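Local coordinates for carbonic anhydrase (Sordaria macrospora, PDB 4O1K), which catalyses the reversible hydration of carbon dioxide to bicarbonate as a zinc-dependent, tetrameric beta-carbonic anhydrase, at the interface of chains A and B. Numbering follows the deposited sequence. Chains: chain A/B, Carbonic anhydrase.

Contact 1: the interface of chains A and B. Residues chain A 51, 66-68, 194, 203; chain B 21, 24-25.
B:Asn25 reaches from the N-terminal helix 16-35 of chain B into chain A and grips two backbone groups with its carboxamide, an arm-like exchange of N-terminal helices typical of beta-carbonic anhydrase dimers. Its amide nitrogen ND2 donates to the carbonyl O of A:Ile66 at 2.9 Å, in the carbonyl plane and on a lone pair, with an angle of 152° at the hydrogen. The amide oxygen OD1 accepts from A:Leu203 N, also at 2.9 Å; this bond is nearly straight at the hydrogen, but the donor stands above the carbonyl plane. With CG anti to the backbone N (chi1 167°), the carboxamide spans the end of helix 63-67 and the start of strand 202-205, and a bond at each end probably restrains its rotation. One turn back along the helix, B:Val21 enters with both methyls. CG1 lies 3.6 Å from A:Thr67 CB, the two side chains running alongside and pointing the same way, and on another side meets the CZ3-CH2 rim of the A:Trp194 indole, 4.0 Å from CH2. CG2 touches the phenol oxygen OH of A:Tyr51, 3.2 Å away. Further out, B:Asn24 rests its CB 3.3 Å from the carbonyl O of A:Thr67, a van der Waals contact beside A:Gly68.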
loop_
_atom_site.group_PDB
_atom_site.type_symbol
_atom_site.label_atom_id
_atom_site.label_comp_id
_atom_site.label_asym_id
_atom_site.label_seq_id
_atom_site.Cartn_x
_atom_site.Cartn_y
_atom_site.Cartn_z
ATOM N N TYR A 51 -17.726 -1.603 -18.524
ATOM C CA TYR A 51 -17.568 -2.327 -17.247
ATOM C C TYR A 51 -16.192 -2.165 -16.662
ATOM O O TYR A 51 -15.201 -2.204 -17.402
ATOM C CB TYR A 51 -17.713 -3.836 -17.486
ATOM C CG TYR A 51 -19.122 -4.325 -17.753
ATOM C CD1 TYR A 51 -19.877 -4.893 -16.733
ATOM C CD2 TYR A 51 -19.679 -4.256 -19.025
ATOM C CE1 TYR A 51 -21.154 -5.348 -16.966
ATOM C CE2 TYR A 51 -20.948 -4.719 -19.263
ATOM C CZ TYR A 51 -21.676 -5.260 -18.229
ATOM O OH TYR A 51 -22.947 -5.718 -18.466
ATOM N N ILE A 66 -16.608 -15.777 -19.966
ATOM C CA ILE A 66 -17.746 -16.044 -19.083
ATOM C C ILE A 66 -18.983 -15.232 -19.442
ATOM O O ILE A 66 -20.119 -15.709 -19.291
ATOM C CB ILE A 66 -17.428 -15.676 -17.605
ATOM C CG1 ILE A 66 -16.115 -16.279 -17.113
ATOM C CG2 ILE A 66 -18.567 -16.086 -16.683
ATOM C CD1 ILE A 66 -15.732 -15.817 -15.686
ATOM N N THR A 67 -18.771 -13.996 -19.889
ATOM C CA THR A 67 -19.879 -13.050 -20.010
ATOM C C THR A 67 -20.326 -12.789 -21.432
ATOM O O THR A 67 -21.418 -12.253 -21.639
ATOM C CB THR A 67 -19.499 -11.699 -19.420
ATOM O OG1 THR A 67 -18.316 -11.218 -20.083
ATOM C CG2 THR A 67 -19.237 -11.850 -17.948
ATOM N N GLY A 68 -19.476 -13.138 -22.396
ATOM C CA GLY A 68 -19.748 -12.887 -23.802
ATOM C C GLY A 68 -19.486 -11.443 -24.195
ATOM O O GLY A 68 -19.896 -11.000 -25.275
ATOM N N TRP A 194 -21.211 -10.988 -8.297
ATOM C CA TRP A 194 -21.517 -12.242 -8.986
ATOM C C TRP A 194 -20.534 -13.301 -8.540
ATOM O O TRP A 194 -19.490 -12.984 -7.936
ATOM C CB TRP A 194 -21.407 -12.044 -10.496
ATOM C CG TRP A 194 -22.388 -11.054 -11.118
ATOM C CD1 TRP A 194 -23.545 -10.556 -10.564
ATOM C CD2 TRP A 194 -22.279 -10.451 -12.422
ATOM N NE1 TRP A 194 -24.164 -9.690 -11.464
ATOM C CE2 TRP A 194 -23.398 -9.604 -12.599
ATOM C CE3 TRP A 194 -21.336 -10.544 -13.458
ATOM C CZ2 TRP A 194 -23.606 -8.864 -13.782
ATOM C CZ3 TRP A 194 -21.544 -9.803 -14.631
ATOM C CH2 TRP A 194 -22.662 -8.971 -14.774
ATOM N N LEU A 203 -22.659 -18.211 -14.317
ATOM C CA LEU A 203 -22.496 -17.029 -13.472
ATOM C C LEU A 203 -23.738 -16.944 -12.640
ATOM O O LEU A 203 -24.845 -17.180 -13.142
ATOM C CB LEU A 203 -22.436 -15.756 -14.299
ATOM C CG LEU A 203 -21.176 -14.976 -14.593
ATOM C CD1 LEU A 203 -21.577 -13.600 -15.117
ATOM C CD2 LEU A 203 -20.282 -14.860 -13.377
ATOM N N VAL B 21 -26.169 -10.300 -20.014
ATOM C CA VAL B 21 -24.901 -10.949 -19.699
ATOM C C VAL B 21 -25.118 -12.389 -19.207
ATOM O O VAL B 21 -24.283 -13.272 -19.455
ATOM C CB VAL B 21 -24.092 -10.125 -18.672
ATOM C CG1 VAL B 21 -22.821 -10.842 -18.269
ATOM C CG2 VAL B 21 -23.769 -8.759 -19.249
ATOM N N ASN B 24 -25.915 -14.625 -22.300
ATOM C CA ASN B 24 -24.685 -14.872 -23.044
ATOM C C ASN B 24 -23.757 -15.854 -22.314
ATOM O O ASN B 24 -22.997 -16.596 -22.951
ATOM C CB ASN B 24 -23.964 -13.557 -23.337
ATOM C CG ASN B 24 -24.606 -12.786 -24.472
ATOM O OD1 ASN B 24 -25.393 -13.338 -25.238
ATOM N ND2 ASN B 24 -24.261 -11.509 -24.596
ATOM N N ASN B 25 -23.825 -15.852 -20.982
ATOM C CA ASN B 25 -23.092 -16.825 -20.170
ATOM C C ASN B 25 -23.590 -18.264 -20.360
ATOM O O ASN B 25 -22.785 -19.181 -20.535
ATOM C CB ASN B 25 -23.136 -16.455 -18.688
ATOM C CG ASN B 25 -22.668 -17.596 -17.793
ATOM O OD1 ASN B 25 -23.463 -18.202 -17.058
ATOM N ND2 ASN B 25 -21.382 -17.921 -17.880
#

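Contact 2: the interface of chains A and B. Residues chain A 60, 62, 64, 78; chain B 60, 62, 64, 78.
The loop that runs from the zinc-site CXDXR motif of beta-carbonic anhydrases, which ends at A:Arg60, into helix 63-67 meets its own copy across the two-fold, as does strand 74-79. The A:Pro62 and B:Pro62 rings meet through their CB atoms, 3.7 Å apart. Each ring also presents its CG to the carboxylate of the opposite glutamate, tip to tip, with A:Pro62 CG 3.6 Å from B:Glu64 CD. The glutamate chain bends at chi2 (99°), which carries its carboxylate beside the proline and toward the partner's arginine. There B:Glu64 OE1 lies at the edge of the A:Arg78 guanidinium and in its plane, 3.9 Å from NH1, and comes within 3.8 Å of A:Arg60 O without bonding. The planes are 16° apart, but the spacing makes this a long salt bridge, likely to act mainly through charge; A:Glu64 pairs with B:Arg78 likewise. An alanine in place of A:Glu64 would probably leave the B:Arg78 guanidinium without its negative partner and open a gap beside B:Pro62 CG. A:Arg78 NH1 and B:Arg78 NH1 are 5.9 Å apart, like charges whose repulsion the carboxylates would probably offset. At the base of these side chains the strands form an antiparallel beta bridge, A:Arg78 N standing 3.5 Å from B:Arg78 O, too long for a hydrogen bond.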
loop_
_atom_site.group_PDB
_atom_site.type_symbol
_atom_site.label_atom_id
_atom_site.label_comp_id
_atom_site.label_asym_id
_atom_site.label_seq_id
_atom_site.Cartn_x
_atom_site.Cartn_y
_atom_site.Cartn_z
ATOM N N ARG A 60 -10.220 -19.266 -13.538
ATOM C CA ARG A 60 -9.550 -19.929 -14.668
ATOM C C ARG A 60 -10.003 -19.479 -16.056
ATOM O O ARG A 60 -9.301 -19.695 -17.045
ATOM C CB ARG A 60 -9.696 -21.449 -14.560
ATOM C CG ARG A 60 -10.096 -21.926 -13.187
ATOM C CD ARG A 60 -9.262 -23.115 -12.733
ATOM N NE ARG A 60 -10.056 -24.042 -11.934
ATOM C CZ ARG A 60 -10.378 -23.857 -10.655
ATOM N NH1 ARG A 60 -11.111 -24.767 -10.024
ATOM N NH2 ARG A 60 -9.986 -22.766 -10.001
ATOM N N PRO A 62 -11.354 -16.203 -18.370
ATOM C CA PRO A 62 -11.419 -14.736 -18.458
ATOM C C PRO A 62 -12.864 -14.235 -18.454
ATOM O O PRO A 62 -13.741 -14.907 -18.997
ATOM C CB PRO A 62 -10.778 -14.437 -19.823
ATOM C CG PRO A 62 -9.988 -15.638 -20.154
ATOM C CD PRO A 62 -10.701 -16.798 -19.545
ATOM N N GLU A 64 -14.280 -12.052 -20.146
ATOM C CA GLU A 64 -14.737 -11.816 -21.504
ATOM C C GLU A 64 -15.366 -13.082 -22.070
ATOM O O GLU A 64 -16.341 -13.031 -22.826
ATOM C CB GLU A 64 -13.553 -11.349 -22.363
ATOM C CG GLU A 64 -13.099 -9.886 -22.106
ATOM C CD GLU A 64 -11.890 -9.750 -21.180
ATOM O OE1 GLU A 64 -11.102 -8.786 -21.362
ATOM O OE2 GLU A 64 -11.727 -10.589 -20.262
ATOM N N ARG A 78 -7.497 -7.991 -11.603
ATOM C CA ARG A 78 -7.601 -9.308 -10.976
ATOM C C ARG A 78 -6.566 -9.403 -9.885
ATOM O O ARG A 78 -5.380 -9.069 -10.121
ATOM C CB ARG A 78 -7.361 -10.426 -12.009
ATOM C CG ARG A 78 -8.625 -10.793 -12.769
ATOM C CD ARG A 78 -8.363 -11.705 -13.982
ATOM N NE ARG A 78 -8.142 -13.094 -13.594
ATOM C CZ ARG A 78 -7.923 -14.078 -14.473
ATOM N NH1 ARG A 78 -7.912 -13.804 -15.773
ATOM N NH2 ARG A 78 -7.725 -15.331 -14.067
ATOM N N ARG B 60 -7.016 -5.239 -24.130
ATOM C CA ARG B 60 -8.390 -5.575 -24.537
ATOM C C ARG B 60 -8.667 -7.064 -24.744
ATOM O O ARG B 60 -9.822 -7.492 -24.745
ATOM C CB ARG B 60 -8.775 -4.811 -25.805
ATOM C CG ARG B 60 -7.882 -3.632 -26.101
ATOM C CD ARG B 60 -8.681 -2.394 -26.479
ATOM N NE ARG B 60 -7.981 -1.601 -27.483
ATOM C CZ ARG B 60 -6.957 -0.788 -27.228
ATOM N NH1 ARG B 60 -6.390 -0.115 -28.222
ATOM N NH2 ARG B 60 -6.484 -0.649 -25.991
ATOM N N PRO B 62 -7.765 -10.978 -23.411
ATOM C CA PRO B 62 -7.232 -11.778 -22.299
ATOM C C PRO B 62 -5.972 -12.544 -22.708
ATOM O O PRO B 62 -5.869 -12.972 -23.858
ATOM C CB PRO B 62 -8.363 -12.776 -22.008
ATOM C CG PRO B 62 -9.575 -12.174 -22.597
ATOM C CD PRO B 62 -9.126 -11.389 -23.784
ATOM N N GLU B 64 -5.071 -15.459 -22.143
ATOM C CA GLU B 64 -5.407 -16.822 -22.517
ATOM C C GLU B 64 -5.718 -16.893 -24.006
ATOM O O GLU B 64 -5.399 -17.876 -24.682
ATOM C CB GLU B 64 -6.599 -17.300 -21.675
ATOM C CG GLU B 64 -6.258 -17.633 -20.196
ATOM C CD GLU B 64 -6.588 -16.520 -19.202
ATOM O OE1 GLU B 64 -6.925 -16.842 -18.032
ATOM O OE2 GLU B 64 -6.501 -15.325 -19.572
ATOM N N ARG B 78 -3.845 -8.133 -13.182
ATOM C CA ARG B 78 -3.896 -7.037 -14.149
ATOM C C ARG B 78 -4.089 -5.745 -13.399
ATOM O O ARG B 78 -4.981 -5.661 -12.521
ATOM C CB ARG B 78 -5.061 -7.235 -15.138
ATOM C CG ARG B 78 -4.681 -8.124 -16.310
ATOM C CD ARG B 78 -5.889 -8.557 -17.163
ATOM N NE ARG B 78 -6.342 -7.497 -18.058
ATOM C CZ ARG B 78 -7.357 -7.645 -18.918
ATOM N NH1 ARG B 78 -7.993 -8.808 -18.986
ATOM N NH2 ARG B 78 -7.733 -6.646 -19.714
#

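Contact 3: the interface of chains A and B. Residues chain A 28, 39-40, 43, 71; chain B 61, 65-66, 196, 201.
B:Ile61 plugs an apolar pocket of chain A, one of the packed cores through which beta-carbonic anhydrase subunits dimerise. Its side chain lies alongside A:Pro71, pointing the same way, with CD1 3.6 Å from CB, and CD1 also meets the tip of the A:Phe39 ring at CZ. The CG2 branch comes in above the CZ2-CH2 rim of the A:Trp28 indole, 3.7 Å from CZ2, while A:Leu43 CD1 closes on CG1 at about a right angle. With CG anti to its backbone N (chi1 161°), A:Trp28 swings its indole out from helix 16-35 toward the B:Gln65 and B:Gly201 carbonyls. The B:Phe196 side chain crosses that of A:Trp28 at about a right angle, CE1 4.1 Å from CZ3. B:Gly201 CA lies over the face of the A:Phe40 ring in a CH-pi contact, 3.8 Å from the centroid. The opposite face of that ring is backed by A:Phe39, and its edge abuts A:Trp28 CH2. Toward the polar rim, B:Gln65 O sits over one face of the indole, 3.4 Å from CG, and B:Gly201 O approaches its edge in plane. A:Trp28 NE1 donates a weak, bent hydrogen bond to B:Gln65 OE1 (3.2 Å, 125° at the hydrogen), the amide plane turned 77° from the ring.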
loop_
_atom_site.group_PDB
_atom_site.type_symbol
_atom_site.label_atom_id
_atom_site.label_comp_id
_atom_site.label_asym_id
_atom_site.label_seq_id
_atom_site.Cartn_x
_atom_site.Cartn_y
_atom_site.Cartn_z
ATOM N N TRP A 28 -3.638 -17.816 -33.484
ATOM C CA TRP A 28 -4.837 -17.154 -32.981
ATOM C C TRP A 28 -5.157 -15.887 -33.770
ATOM O O TRP A 28 -6.315 -15.640 -34.100
ATOM C CB TRP A 28 -4.708 -16.840 -31.487
ATOM C CG TRP A 28 -5.674 -15.791 -31.001
ATOM C CD1 TRP A 28 -6.954 -15.985 -30.555
ATOM C CD2 TRP A 28 -5.423 -14.382 -30.899
ATOM N NE1 TRP A 28 -7.511 -14.780 -30.183
ATOM C CE2 TRP A 28 -6.591 -13.781 -30.389
ATOM C CE3 TRP A 28 -4.324 -13.571 -31.193
ATOM C CZ2 TRP A 28 -6.687 -12.402 -30.172
ATOM C CZ3 TRP A 28 -4.419 -12.206 -30.973
ATOM C CH2 TRP A 28 -5.588 -11.635 -30.471
ATOM N N PHE A 39 -11.389 -7.569 -37.457
ATOM C CA PHE A 39 -11.226 -7.887 -36.041
ATOM C C PHE A 39 -10.216 -6.954 -35.382
ATOM O O PHE A 39 -10.472 -6.409 -34.305
ATOM C CB PHE A 39 -10.809 -9.351 -35.843
ATOM C CG PHE A 39 -10.682 -9.746 -34.396
ATOM C CD1 PHE A 39 -11.783 -10.199 -33.686
ATOM C CD2 PHE A 39 -9.463 -9.646 -33.742
ATOM C CE1 PHE A 39 -11.675 -10.547 -32.348
ATOM C CE2 PHE A 39 -9.344 -9.987 -32.404
ATOM C CZ PHE A 39 -10.452 -10.440 -31.703
ATOM N N PHE A 40 -9.076 -6.760 -36.040
ATOM C CA PHE A 40 -8.013 -5.929 -35.483
ATOM C C PHE A 40 -8.195 -4.464 -35.858
ATOM O O PHE A 40 -7.539 -3.583 -35.303
ATOM C CB PHE A 40 -6.631 -6.468 -35.886
ATOM C CG PHE A 40 -6.256 -7.713 -35.148
ATOM C CD1 PHE A 40 -6.336 -7.743 -33.759
ATOM C CD2 PHE A 40 -5.894 -8.871 -35.829
ATOM C CE1 PHE A 40 -6.033 -8.895 -33.048
ATOM C CE2 PHE A 40 -5.580 -10.032 -35.127
ATOM C CZ PHE A 40 -5.656 -10.043 -33.731
ATOM N N LEU A 43 -10.713 -3.605 -32.951
ATOM C CA LEU A 43 -9.856 -3.530 -31.768
ATOM C C LEU A 43 -9.150 -2.183 -31.589
ATOM O O LEU A 43 -8.940 -1.724 -30.463
ATOM C CB LEU A 43 -8.801 -4.636 -31.832
ATOM C CG LEU A 43 -8.054 -4.932 -30.535
ATOM C CD1 LEU A 43 -9.010 -5.512 -29.516
ATOM C CD2 LEU A 43 -6.917 -5.894 -30.774
ATOM N N PRO A 71 -14.181 -7.508 -26.769
ATOM C CA PRO A 71 -12.877 -6.990 -26.330
ATOM C C PRO A 71 -12.911 -5.472 -26.189
ATOM O O PRO A 71 -13.387 -4.763 -27.086
ATOM C CB PRO A 71 -11.919 -7.407 -27.462
ATOM C CG PRO A 71 -12.808 -7.822 -28.621
ATOM C CD PRO A 71 -14.071 -8.330 -27.985
ATOM N N ILE B 61 -7.611 -7.842 -24.941
ATOM C CA ILE B 61 -7.751 -9.271 -25.172
ATOM C C ILE B 61 -7.098 -9.963 -23.980
ATOM O O ILE B 61 -6.007 -9.576 -23.582
ATOM C CB ILE B 61 -7.028 -9.692 -26.490
ATOM C CG1 ILE B 61 -7.687 -9.051 -27.716
ATOM C CG2 ILE B 61 -7.028 -11.192 -26.659
ATOM C CD1 ILE B 61 -9.086 -9.559 -27.987
ATOM N N GLN B 65 -6.326 -15.827 -24.514
ATOM C CA GLN B 65 -6.587 -15.697 -25.945
ATOM C C GLN B 65 -5.306 -15.441 -26.741
ATOM O O GLN B 65 -4.985 -16.185 -27.669
ATOM C CB GLN B 65 -7.579 -14.561 -26.189
ATOM C CG GLN B 65 -9.010 -14.949 -25.966
ATOM C CD GLN B 65 -9.369 -16.146 -26.795
ATOM O OE1 GLN B 65 -9.508 -16.048 -28.019
ATOM N NE2 GLN B 65 -9.491 -17.301 -26.142
ATOM N N ILE B 66 -4.598 -14.371 -26.376
ATOM C CA ILE B 66 -3.354 -13.954 -27.029
ATOM C C ILE B 66 -2.339 -15.082 -27.156
ATOM O O ILE B 66 -1.585 -15.146 -28.139
ATOM C CB ILE B 66 -2.628 -12.838 -26.225
ATOM C CG1 ILE B 66 -3.548 -11.676 -25.858
ATOM C CG2 ILE B 66 -1.414 -12.320 -26.983
ATOM C CD1 ILE B 66 -2.864 -10.621 -24.954
ATOM N N PHE B 196 2.136 -6.666 -26.369
ATOM C CA PHE B 196 1.073 -6.997 -27.313
ATOM C C PHE B 196 0.755 -5.790 -28.168
ATOM O O PHE B 196 0.829 -4.638 -27.692
ATOM C CB PHE B 196 -0.182 -7.470 -26.559
ATOM C CG PHE B 196 -1.342 -7.770 -27.443
ATOM C CD1 PHE B 196 -1.347 -8.902 -28.252
ATOM C CD2 PHE B 196 -2.451 -6.932 -27.456
ATOM C CE1 PHE B 196 -2.436 -9.185 -29.074
ATOM C CE2 PHE B 196 -3.542 -7.206 -28.284
ATOM C CZ PHE B 196 -3.529 -8.329 -29.094
ATOM N N GLY B 201 -2.289 -7.938 -33.663
ATOM C CA GLY B 201 -2.588 -9.036 -32.759
ATOM C C GLY B 201 -1.388 -9.860 -32.335
ATOM O O GLY B 201 -1.547 -10.915 -31.711
#

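The C-alpha centre of contact 2 lies about 13 Å from that of contact 1 and 12 Å from that of contact 3, while contacts 1 and 3 are about 19 Å apart. Helix 63-67 and the residues leading into it run through all three, and Ile66 serves in contact 1 from chain A and in contact 3 from chain B. Helix 16-35 supplies contact 1 from chain B and contact 3 from chain A. Since the two-fold repeats each patch with chains exchanged, the helix 16-35 of each subunit clasps its partner, with contact 2 between the two, building one dimer within the tetramer.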